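Local coordinates for cysteine protease-like virA (Shigella flexneri, PDB 3EB8), which is a secreted virulence effector required for Shigella entry into epithelial cells and for spreading within and between them, though its assignment as a tubulin-cutting protease is disputed, at residues A[11-14]-A[15-18]; A[143-146]-A[147-151]; A[190-193]-A[194-198]; A[264-267]-A[268-271]. All coordinates share one frame; numbering follows the deposited sequence.

Contact 1: residues A[11-14]-A[15-18]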
loop_
_atom_site.group_PDB
_atom_site.type_symbol
_atom_site.label_atom_id
_atom_site.label_comp_id
_atom_site.label_asym_id
_atom_site.label_seq_id
_atom_site.Cartn_x
_atom_site.Cartn_y
_atom_site.Cartn_z
ATOM N N ALA A 11 -7.578 -19.576 19.270
ATOM C CA ALA A 11 -6.796 -19.709 20.497
ATOM C C ALA A 11 -5.301 -19.549 20.213
ATOM O O ALA A 11 -4.701 -18.500 20.471
ATOM C CB ALA A 11 -7.079 -21.056 21.161
ATOM N N GLU A 12 -4.707 -20.606 19.673
ATOM C CA GLU A 12 -3.304 -20.587 19.296
ATOM C C GLU A 12 -3.113 -19.650 18.107
ATOM O O GLU A 12 -1.986 -19.402 17.677
ATOM C CB GLU A 12 -2.839 -22.004 18.925
ATOM C CG GLU A 12 -2.949 -23.035 20.056
ATOM C CD GLU A 12 -2.915 -24.478 19.558
ATOM O OE1 GLU A 12 -2.036 -25.257 20.007
ATOM O OE2 GLU A 12 -3.772 -24.832 18.716
ATOM N N LYS A 13 -4.220 -19.135 17.576
ATOM C CA LYS A 13 -4.179 -18.363 16.337
ATOM C C LYS A 13 -3.929 -16.886 16.562
ATOM O O LYS A 13 -3.256 -16.249 15.752
ATOM C CB LYS A 13 -5.436 -18.585 15.488
ATOM C CG LYS A 13 -5.294 -19.733 14.475
ATOM C CD LYS A 13 -4.898 -21.040 15.171
ATOM C CE LYS A 13 -4.383 -22.100 14.204
ATOM N NZ LYS A 13 -4.193 -23.409 14.915
ATOM N N HIS A 14 -4.456 -16.334 17.651
ATOM C CA HIS A 14 -4.111 -14.956 17.983
ATOM C C HIS A 14 -2.627 -14.817 18.322
ATOM O O HIS A 14 -1.960 -13.935 17.793
ATOM C CB HIS A 14 -5.011 -14.332 19.065
ATOM C CG HIS A 14 -5.827 -15.316 19.839
ATOM N ND1 HIS A 14 -6.955 -15.915 19.319
ATOM C CD2 HIS A 14 -5.709 -15.771 21.108
ATOM C CE1 HIS A 14 -7.483 -16.713 20.228
ATOM N NE2 HIS A 14 -6.746 -16.646 21.323
ATOM N N SER A 15 -2.109 -15.686 19.182
ATOM C CA SER A 15 -0.679 -15.677 19.496
ATOM C C SER A 15 0.153 -15.706 18.224
ATOM O O SER A 15 1.107 -14.936 18.055
ATOM C CB SER A 15 -0.304 -16.882 20.359
ATOM O OG SER A 15 -0.886 -16.775 21.643
ATOM N N GLU A 16 -0.213 -16.614 17.331
ATOM C CA GLU A 16 0.467 -16.742 16.056
ATOM C C GLU A 16 0.426 -15.424 15.275
ATOM O O GLU A 16 1.454 -14.910 14.858
ATOM C CB GLU A 16 -0.146 -17.888 15.246
ATOM C CG GLU A 16 0.635 -18.233 13.992
ATOM C CD GLU A 16 0.282 -19.596 13.428
ATOM O OE1 GLU A 16 0.747 -19.891 12.308
ATOM O OE2 GLU A 16 -0.451 -20.370 14.096
ATOM N N LYS A 17 -0.757 -14.861 15.091
ATOM C CA LYS A 17 -0.862 -13.666 14.277
ATOM C C LYS A 17 -0.214 -12.478 14.974
ATOM O O LYS A 17 0.209 -11.540 14.315
ATOM C CB LYS A 17 -2.319 -13.387 13.890
ATOM C CG LYS A 17 -3.038 -12.376 14.746
ATOM C CD LYS A 17 -3.010 -11.020 14.075
ATOM C CE LYS A 17 -3.522 -11.105 12.642
ATOM N NZ LYS A 17 -3.138 -9.892 11.858
ATOM N N LYS A 18 -0.116 -12.543 16.303
ATOM C CA LYS A 18 0.482 -11.481 17.120
ATOM C C LYS A 18 2.013 -11.503 16.977
ATOM O O LYS A 18 2.649 -10.467 16.824
ATOM C CB LYS A 18 0.070 -11.649 18.586
ATOM C CG LYS A 18 -0.428 -10.383 19.279
ATOM C CD LYS A 18 0.640 -9.754 20.170
ATOM C CE LYS A 18 0.035 -9.056 21.402
ATOM N NZ LYS A 18 -0.593 -7.720 21.130
#

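Contact 2: residues A[143-146]-A[147-151]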
loop_
_atom_site.group_PDB
_atom_site.type_symbol
_atom_site.label_atom_id
_atom_site.label_comp_id
_atom_site.label_asym_id
_atom_site.label_seq_id
_atom_site.Cartn_x
_atom_site.Cartn_y
_atom_site.Cartn_z
ATOM N N ASP A 143 -6.476 12.759 -10.704
ATOM C CA ASP A 143 -6.330 11.400 -10.201
ATOM C C ASP A 143 -7.162 11.146 -8.928
ATOM O O ASP A 143 -7.914 10.180 -8.857
ATOM C CB ASP A 143 -4.850 11.071 -9.978
ATOM C CG ASP A 143 -4.075 11.011 -11.281
ATOM O OD1 ASP A 143 -4.726 10.847 -12.337
ATOM O OD2 ASP A 143 -2.825 11.133 -11.262
ATOM N N ILE A 144 -7.053 12.005 -7.924
ATOM C CA ILE A 144 -7.874 11.785 -6.723
ATOM C C ILE A 144 -9.372 11.982 -7.023
ATOM O O ILE A 144 -10.203 11.169 -6.633
ATOM C CB ILE A 144 -7.399 12.614 -5.501
ATOM C CG1 ILE A 144 -8.124 12.154 -4.232
ATOM C CG2 ILE A 144 -7.584 14.087 -5.750
ATOM C CD1 ILE A 144 -7.521 12.680 -2.922
ATOM N N TYR A 145 -9.709 13.035 -7.755
ATOM C CA TYR A 145 -11.086 13.258 -8.153
ATOM C C TYR A 145 -11.702 11.997 -8.791
ATOM O O TYR A 145 -12.694 11.459 -8.297
ATOM C CB TYR A 145 -11.203 14.446 -9.115
ATOM C CG TYR A 145 -12.630 14.719 -9.531
ATOM C CD1 TYR A 145 -13.512 15.323 -8.658
ATOM C CD2 TYR A 145 -13.104 14.329 -10.773
ATOM C CE1 TYR A 145 -14.817 15.558 -9.010
ATOM C CE2 TYR A 145 -14.415 14.563 -11.147
ATOM C CZ TYR A 145 -15.271 15.181 -10.257
ATOM O OH TYR A 145 -16.587 15.424 -10.605
ATOM N N ARG A 146 -11.112 11.538 -9.892
ATOM C CA ARG A 146 -11.629 10.366 -10.586
ATOM C C ARG A 146 -11.808 9.188 -9.626
ATOM O O ARG A 146 -12.871 8.552 -9.606
ATOM C CB ARG A 146 -10.725 9.982 -11.762
ATOM C CG ARG A 146 -10.601 11.084 -12.790
ATOM C CD ARG A 146 -9.535 10.809 -13.845
ATOM N NE ARG A 146 -8.912 12.058 -14.282
ATOM C CZ ARG A 146 -8.408 12.270 -15.493
ATOM N NH1 ARG A 146 -8.461 11.318 -16.415
ATOM N NH2 ARG A 146 -7.860 13.444 -15.785
ATOM N N ASP A 147 -10.784 8.913 -8.820
ATOM C CA ASP A 147 -10.824 7.747 -7.941
ATOM C C ASP A 147 -11.872 7.863 -6.818
ATOM O O ASP A 147 -12.588 6.900 -6.524
ATOM C CB ASP A 147 -9.438 7.438 -7.366
ATOM C CG ASP A 147 -9.391 6.087 -6.658
ATOM O OD1 ASP A 147 -8.712 5.173 -7.175
ATOM O OD2 ASP A 147 -10.049 5.931 -5.600
ATOM N N ILE A 148 -11.961 9.031 -6.189
ATOM C CA ILE A 148 -12.962 9.212 -5.151
ATOM C C ILE A 148 -14.340 9.188 -5.770
ATOM O O ILE A 148 -15.268 8.632 -5.201
ATOM C CB ILE A 148 -12.751 10.509 -4.358
ATOM C CG1 ILE A 148 -11.446 10.420 -3.557
ATOM C CG2 ILE A 148 -13.922 10.755 -3.418
ATOM C CD1 ILE A 148 -11.315 9.164 -2.741
ATOM N N ARG A 149 -14.474 9.774 -6.952
ATOM C CA ARG A 149 -15.771 9.793 -7.596
ATOM C C ARG A 149 -16.261 8.359 -7.795
ATOM O O ARG A 149 -17.446 8.063 -7.620
ATOM C CB ARG A 149 -15.745 10.577 -8.906
ATOM C CG ARG A 149 -17.136 10.893 -9.413
ATOM C CD ARG A 149 -17.187 12.168 -10.217
ATOM N NE ARG A 149 -18.374 12.224 -11.072
ATOM C CZ ARG A 149 -19.548 12.713 -10.685
ATOM N NH1 ARG A 149 -19.694 13.185 -9.453
ATOM N NH2 ARG A 149 -20.574 12.725 -11.519
ATOM N N ALA A 150 -15.337 7.460 -8.112
ATOM C CA ALA A 150 -15.705 6.082 -8.416
ATOM C C ALA A 150 -15.604 5.166 -7.203
ATOM O O ALA A 150 -15.780 3.958 -7.322
ATOM C CB ALA A 150 -14.847 5.547 -9.559
ATOM N N SER A 151 -15.323 5.738 -6.039
ATOM C CA SER A 151 -15.073 4.933 -4.845
ATOM C C SER A 151 -16.309 4.188 -4.342
ATOM O O SER A 151 -16.186 3.120 -3.737
ATOM C CB SER A 151 -14.466 5.782 -3.712
ATOM O OG SER A 151 -15.462 6.448 -2.950
#

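Contact 3: residues A[190-193]-A[194-198]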
loop_
_atom_site.group_PDB
_atom_site.type_symbol
_atom_site.label_atom_id
_atom_site.label_comp_id
_atom_site.label_asym_id
_atom_site.label_seq_id
_atom_site.Cartn_x
_atom_site.Cartn_y
_atom_site.Cartn_z
ATOM N N GLN A 190 -5.639 25.831 -1.719
ATOM C CA GLN A 190 -5.757 26.686 -0.543
ATOM C C GLN A 190 -6.342 25.858 0.578
ATOM O O GLN A 190 -7.298 25.113 0.378
ATOM C CB GLN A 190 -6.642 27.900 -0.824
ATOM C CG GLN A 190 -5.945 29.002 -1.602
ATOM C CD GLN A 190 -6.931 29.930 -2.283
ATOM O OE1 GLN A 190 -8.144 29.809 -2.096
ATOM N NE2 GLN A 190 -6.415 30.859 -3.083
ATOM N N MET A 191 -5.763 25.989 1.761
ATOM C CA MET A 191 -6.147 25.156 2.888
ATOM C C MET A 191 -7.470 25.597 3.507
ATOM O O MET A 191 -7.819 26.778 3.470
ATOM C CB MET A 191 -5.022 25.137 3.924
ATOM C CG MET A 191 -3.837 24.290 3.477
ATOM S SD MET A 191 -4.360 22.608 3.080
ATOM C CE MET A 191 -5.261 22.228 4.592
ATOM N N LEU A 192 -8.206 24.639 4.066
ATOM C CA LEU A 192 -9.522 24.921 4.630
ATOM C C LEU A 192 -9.435 25.588 5.995
ATOM O O LEU A 192 -8.581 25.239 6.814
ATOM C CB LEU A 192 -10.368 23.641 4.715
ATOM C CG LEU A 192 -11.138 23.232 3.452
ATOM C CD1 LEU A 192 -10.177 22.869 2.357
ATOM C CD2 LEU A 192 -12.093 22.069 3.704
ATOM N N SER A 193 -10.321 26.545 6.247
ATOM C CA SER A 193 -10.403 27.137 7.574
ATOM C C SER A 193 -10.835 26.084 8.596
ATOM O O SER A 193 -11.366 25.041 8.234
ATOM C CB SER A 193 -11.395 28.295 7.592
ATOM O OG SER A 193 -12.721 27.829 7.411
ATOM N N TYR A 194 -10.611 26.367 9.873
ATOM C CA TYR A 194 -11.199 25.545 10.910
ATOM C C TYR A 194 -12.721 25.491 10.755
ATOM O O TYR A 194 -13.331 24.429 10.905
ATOM C CB TYR A 194 -10.850 26.054 12.312
ATOM C CG TYR A 194 -11.741 25.417 13.347
ATOM C CD1 TYR A 194 -11.432 24.180 13.894
ATOM C CD2 TYR A 194 -12.919 26.031 13.739
ATOM C CE1 TYR A 194 -12.257 23.585 14.820
ATOM C CE2 TYR A 194 -13.754 25.449 14.664
ATOM C CZ TYR A 194 -13.420 24.224 15.203
ATOM O OH TYR A 194 -14.261 23.651 16.129
ATOM N N ASN A 195 -13.331 26.644 10.485
ATOM C CA ASN A 195 -14.763 26.709 10.247
ATOM C C ASN A 195 -15.236 25.735 9.182
ATOM O O ASN A 195 -16.202 25.003 9.389
ATOM C CB ASN A 195 -15.171 28.117 9.846
ATOM C CG ASN A 195 -15.228 29.046 11.016
ATOM O OD1 ASN A 195 -15.022 28.624 12.154
ATOM N ND2 ASN A 195 -15.506 30.324 10.756
ATOM N N GLN A 196 -14.554 25.728 8.043
ATOM C CA GLN A 196 -14.969 24.905 6.916
ATOM C C GLN A 196 -14.893 23.414 7.212
ATOM O O GLN A 196 -15.879 22.696 7.040
ATOM C CB GLN A 196 -14.155 25.240 5.668
ATOM C CG GLN A 196 -14.595 26.515 4.956
ATOM C CD GLN A 196 -13.424 27.247 4.317
ATOM O OE1 GLN A 196 -12.280 26.804 4.404
ATOM N NE2 GLN A 196 -13.704 28.372 3.679
ATOM N N VAL A 197 -13.728 22.945 7.654
ATOM C CA VAL A 197 -13.548 21.524 7.922
ATOM C C VAL A 197 -14.502 21.073 9.022
ATOM O O VAL A 197 -15.052 19.977 8.964
ATOM C CB VAL A 197 -12.099 21.172 8.323
ATOM C CG1 VAL A 197 -11.114 22.053 7.598
ATOM C CG2 VAL A 197 -11.901 21.278 9.820
ATOM N N ASN A 198 -14.710 21.929 10.016
ATOM C CA ASN A 198 -15.604 21.600 11.106
ATOM C C ASN A 198 -17.015 21.281 10.616
ATOM O O ASN A 198 -17.737 20.497 11.239
ATOM C CB ASN A 198 -15.643 22.723 12.128
ATOM C CG ASN A 198 -16.404 22.334 13.365
ATOM O OD1 ASN A 198 -17.470 22.875 13.634
ATOM N ND2 ASN A 198 -15.878 21.361 14.113
#

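Contact 4: residues A[264-267]-A[268-271]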
loop_
_atom_site.group_PDB
_atom_site.type_symbol
_atom_site.label_atom_id
_atom_site.label_comp_id
_atom_site.label_asym_id
_atom_site.label_seq_id
_atom_site.Cartn_x
_atom_site.Cartn_y
_atom_site.Cartn_z
ATOM N N ASN A 264 -4.949 -16.989 -22.654
ATOM C CA ASN A 264 -4.997 -18.437 -22.490
ATOM C C ASN A 264 -6.298 -18.907 -21.820
ATOM O O ASN A 264 -6.917 -19.870 -22.253
ATOM C CB ASN A 264 -3.791 -18.882 -21.657
ATOM C CG ASN A 264 -3.136 -20.128 -22.189
ATOM O OD1 ASN A 264 -3.271 -20.452 -23.366
ATOM N ND2 ASN A 264 -2.408 -20.835 -21.325
ATOM N N PHE A 265 -6.721 -18.199 -20.777
ATOM C CA PHE A 265 -7.787 -18.681 -19.906
ATOM C C PHE A 265 -9.125 -17.969 -20.075
ATOM O O PHE A 265 -10.174 -18.596 -19.946
ATOM C CB PHE A 265 -7.345 -18.645 -18.434
ATOM C CG PHE A 265 -6.073 -19.415 -18.164
ATOM C CD1 PHE A 265 -4.981 -18.793 -17.593
ATOM C CD2 PHE A 265 -5.969 -20.755 -18.511
ATOM C CE1 PHE A 265 -3.805 -19.492 -17.358
ATOM C CE2 PHE A 265 -4.792 -21.471 -18.281
ATOM C CZ PHE A 265 -3.712 -20.834 -17.707
ATOM N N MET A 266 -9.107 -16.674 -20.360
ATOM C CA MET A 266 -10.371 -15.947 -20.496
ATOM C C MET A 266 -10.321 -14.834 -21.541
ATOM O O MET A 266 -10.466 -13.655 -21.202
ATOM C CB MET A 266 -10.811 -15.401 -19.143
ATOM C CG MET A 266 -9.704 -14.750 -18.337
ATOM S SD MET A 266 -10.021 -14.714 -16.547
ATOM C CE MET A 266 -11.633 -13.941 -16.459
ATOM N N PRO A 267 -10.121 -15.212 -22.817
ATOM C CA PRO A 267 -10.035 -14.291 -23.954
ATOM C C PRO A 267 -11.335 -13.504 -24.109
ATOM O O PRO A 267 -11.306 -12.323 -24.437
ATOM C CB PRO A 267 -9.860 -15.223 -25.170
ATOM C CG PRO A 267 -9.590 -16.569 -24.644
ATOM C CD PRO A 267 -10.093 -16.625 -23.231
ATOM N N GLU A 268 -12.463 -14.167 -23.874
ATOM C CA GLU A 268 -13.782 -13.579 -24.098
ATOM C C GLU A 268 -14.236 -12.759 -22.895
ATOM O O GLU A 268 -14.927 -11.754 -23.045
ATOM C CB GLU A 268 -14.812 -14.673 -24.431
ATOM C CG GLU A 268 -15.350 -15.463 -23.221
ATOM C CD GLU A 268 -14.268 -16.180 -22.423
ATOM O OE1 GLU A 268 -13.212 -16.499 -22.996
ATOM O OE2 GLU A 268 -14.475 -16.428 -21.216
ATOM N N GLN A 269 -13.820 -13.185 -21.704
ATOM C CA GLN A 269 -14.250 -12.555 -20.457
ATOM C C GLN A 269 -13.744 -11.125 -20.299
ATOM O O GLN A 269 -12.634 -10.795 -20.697
ATOM C CB GLN A 269 -13.840 -13.402 -19.255
ATOM C CG GLN A 269 -14.487 -12.964 -17.961
ATOM C CD GLN A 269 -15.993 -13.143 -17.973
ATOM O OE1 GLN A 269 -16.732 -12.264 -17.527
ATOM N NE2 GLN A 269 -16.457 -14.283 -18.488
ATOM N N ARG A 270 -14.568 -10.297 -19.671
ATOM C CA ARG A 270 -14.398 -8.843 -19.633
ATOM C C ARG A 270 -13.312 -8.288 -18.702
ATOM O O ARG A 270 -12.538 -7.420 -19.103
ATOM C CB ARG A 270 -15.743 -8.204 -19.287
ATOM C CG ARG A 270 -15.697 -6.724 -18.989
ATOM C CD ARG A 270 -17.057 -6.245 -18.494
ATOM N NE ARG A 270 -16.945 -5.115 -17.570
ATOM C CZ ARG A 270 -17.081 -5.213 -16.251
ATOM N NH1 ARG A 270 -17.343 -6.391 -15.698
ATOM N NH2 ARG A 270 -16.964 -4.136 -15.484
ATOM N N VAL A 271 -13.286 -8.761 -17.458
ATOM C CA VAL A 271 -12.276 -8.354 -16.448
ATOM C C VAL A 271 -12.031 -6.853 -16.199
ATOM O O VAL A 271 -11.407 -6.150 -17.002
ATOM C CB VAL A 271 -10.906 -9.047 -16.641
ATOM C CG1 VAL A 271 -10.042 -8.826 -15.405
ATOM C CG2 VAL A 271 -11.105 -10.520 -16.902
#

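Contact 1: residues A[11-14]-A[15-18]
His-14 meets Ser-15 through its CB and the near end of its ring, His-14 CG lying 3.8 Å from Ser-15 N, while one face of the imidazole has Ala-11 C 3.4 Å above its plane, offset toward the rim. The ring thus folds back over the first modelled residue, whose placement is doubtful. A chi1 of 15° nearly eclipses CG with the backbone N, a strained setting that should be read cautiously on so exposed a side chain.

Beneath the side chains the main chain winds up its first helical turns. The bond from Glu-16 N to Glu-12 O is weak at 3.3 Å; Lys-17 N to Lys-13 O is firmer at 2.9 Å, and Lys-18 N reaches His-14 O at 2.7 Å with a bent N-H angle of 140°. The aliphatic roots of Lys-17 and Lys-18 lean on the same carbonyls, Lys-18 CB coming 3.2 Å from His-14 O.

Glu-16 runs out extended from a CG placed opposite its own backbone N (chi1 -171°), which carries its carboxylate beside the Lys-13 chain. Lys-13 NZ and Glu-16 OE2 stay 4.9 Å apart, so any attraction acts without contact. Lys-17 has a long, weak ion pair with Asp-21, one turn on. Long charged side chains suit this solvent-facing site, which is the opening of a surface alpha-helix, 12-21, near the chain's N-terminus.

Contact 2: residues A[143-146]-A[147-151]
Ile-148 N donates to Ile-144 O over 2.8 Å, and three more bonds of the same kind flank it. Asp-147 N is satisfied by Asp-143 O, Arg-149 N by Tyr-145 O at 2.8 Å, and Ala-150 N by Arg-146 O, this last one bent to 139° where the helix gives out. Ile-148 O then takes two donors, the backbone N of Ser-151 at 3.0 Å and its hydroxyl OG at 3.1 Å, the latter in the carbonyl plane on a lone pair. This is the closing turn of the amphipathic helix 140-149: Ala-150 is the first residue to leave helical angles, and the small hydroxyl of Ser-151 helps to satisfy a carbonyl that the helix itself no longer serves.

Both buried or half-buried acids find their partners beyond the turn. Asp-143 OD2 accepts from Ser-139 OG and Gln-238 N, and Asp-147 OD2 is paired with Thr-156 OG1, tying the helix to flanking loops. The inward face is apolar, Ile-144 and Ile-148 lying side by side with their CG1 atoms 3.8 Å apart and packing against Ile-174, Ile-170 and Ala-171 of helix 167-176. On the outer side Tyr-145, its CG set opposite the backbone N at chi1 -179°, runs alongside the extended Arg-149. Tyr-145 OH lies 3.3 Å from Arg-149 CD, and ring and guanidinium planes differ by merely 3°, although the guanidinium sits beyond the ring's hydroxyl end.

Contact 3: residues A[190-193]-A[194-198]
Ser-193 and Gln-196 are brought together by their side-chain torsions. A chi1 of 68° sets Ser-193 OG between its own backbone N and carbonyl carbon, turned to the first helical turn, while Gln-196 holds CG beside its backbone N (chi1 -78°) and bends at chi2, swinging its amide back to the chain before the helix.

The exchange is reciprocal. Gln-196 N donates to Ser-193 OG at 2.9 Å, and Ser-193 N returns a bond to Gln-196 OE1 at 2.7 Å, its donor standing above the carbonyl plane of the amide instead of on a lone pair. That is a capping box with Ser-193 as N-cap. The short hydroxyl suits a position where opening amides have no preceding carbonyls to meet; glutamine, like the more usual glutamate, supplies a side-chain oxygen that can reach back. Val-197 N adds a regular helical bond to Ser-193 O, 3.2 Å and nearly straight at 176°.

Leu-192, just before the N-cap, and Val-197, four residues after it (N' and N4), meet as in a hydrophobic staple, Leu-192 CB 3.4 Å from Val-197 CG1; this methyl also presses to 3.1 Å from Ser-193 O.

The box starts helix 194-204 in the region assigned to tubulin binding. Leu-192 and Gln-196 touch Glu-176 at the end of helix 167-176, Tyr-194 and Val-197 lie against Thr-220 of helix 210-221, and Met-191 packs on Pro-226 and Ile-229 of helix 226-234.

Contact 4: residues A[264-267]-A[268-271]
Between Met-266 and Gln-269 the chain doubles back, their CA atoms 5.2 Å apart, with Pro-267 and Glu-268 at near-helical angles, close to a type I turn. Met-266 is the first residue to leave helical angles, Gln-269 (psi 146°) straightens the chain again, and Val-271 has a positive phi of 51°. Proline suits the second place of the turn, where its ring favours the phi required.

Inside the bend Met-266 does the packing. Its CG is turned between backbone N and carbonyl carbon (chi1 45°), and the chain then hooks at its last torsion, so that CE lies 3.4 Å from Gln-269 CG and 3.5 Å from Val-271 CG2. A flexible thioether can curl this way, and it is buried against Phe-103 and Ile-311. The folded Glu-268 side chain turns back across the proline, OE1 standing 3.1 Å from Pro-267 CD.

Gln-269 O accepts a hydrogen bond from the guanidinium of Arg-262, a helix residue. The whole is a turn with a small apolar filling, leading from the end of helix 245-265 toward strand 274-283 within the region assigned to tubulin binding.

All four contacts are local, and no two touch. Contacts 2 and 3 are partly buried, contact 2 the more so, its centre about 17 Å from that of the chain, with isoleucines on the inner side, acids bonded to neighbouring loops, and arginines outside; 1 and 4 are surface features. Contacts 2 and 3 are the closest pair, centres about 21 Å apart, and share helix 167-176 as a neighbour. All four lie at helix ends: 1 and 3 at starts, 2 and 4 at closes. Contact 1 depends mainly on backbone bonds, in contact 2 one carbonyl takes two donors, a reciprocal cap opens contact 3, and contact 4 is a turn packed by a methionine. Contacts 3 and 4, both in the tubulin-binding region, have centres about 48 Å apart.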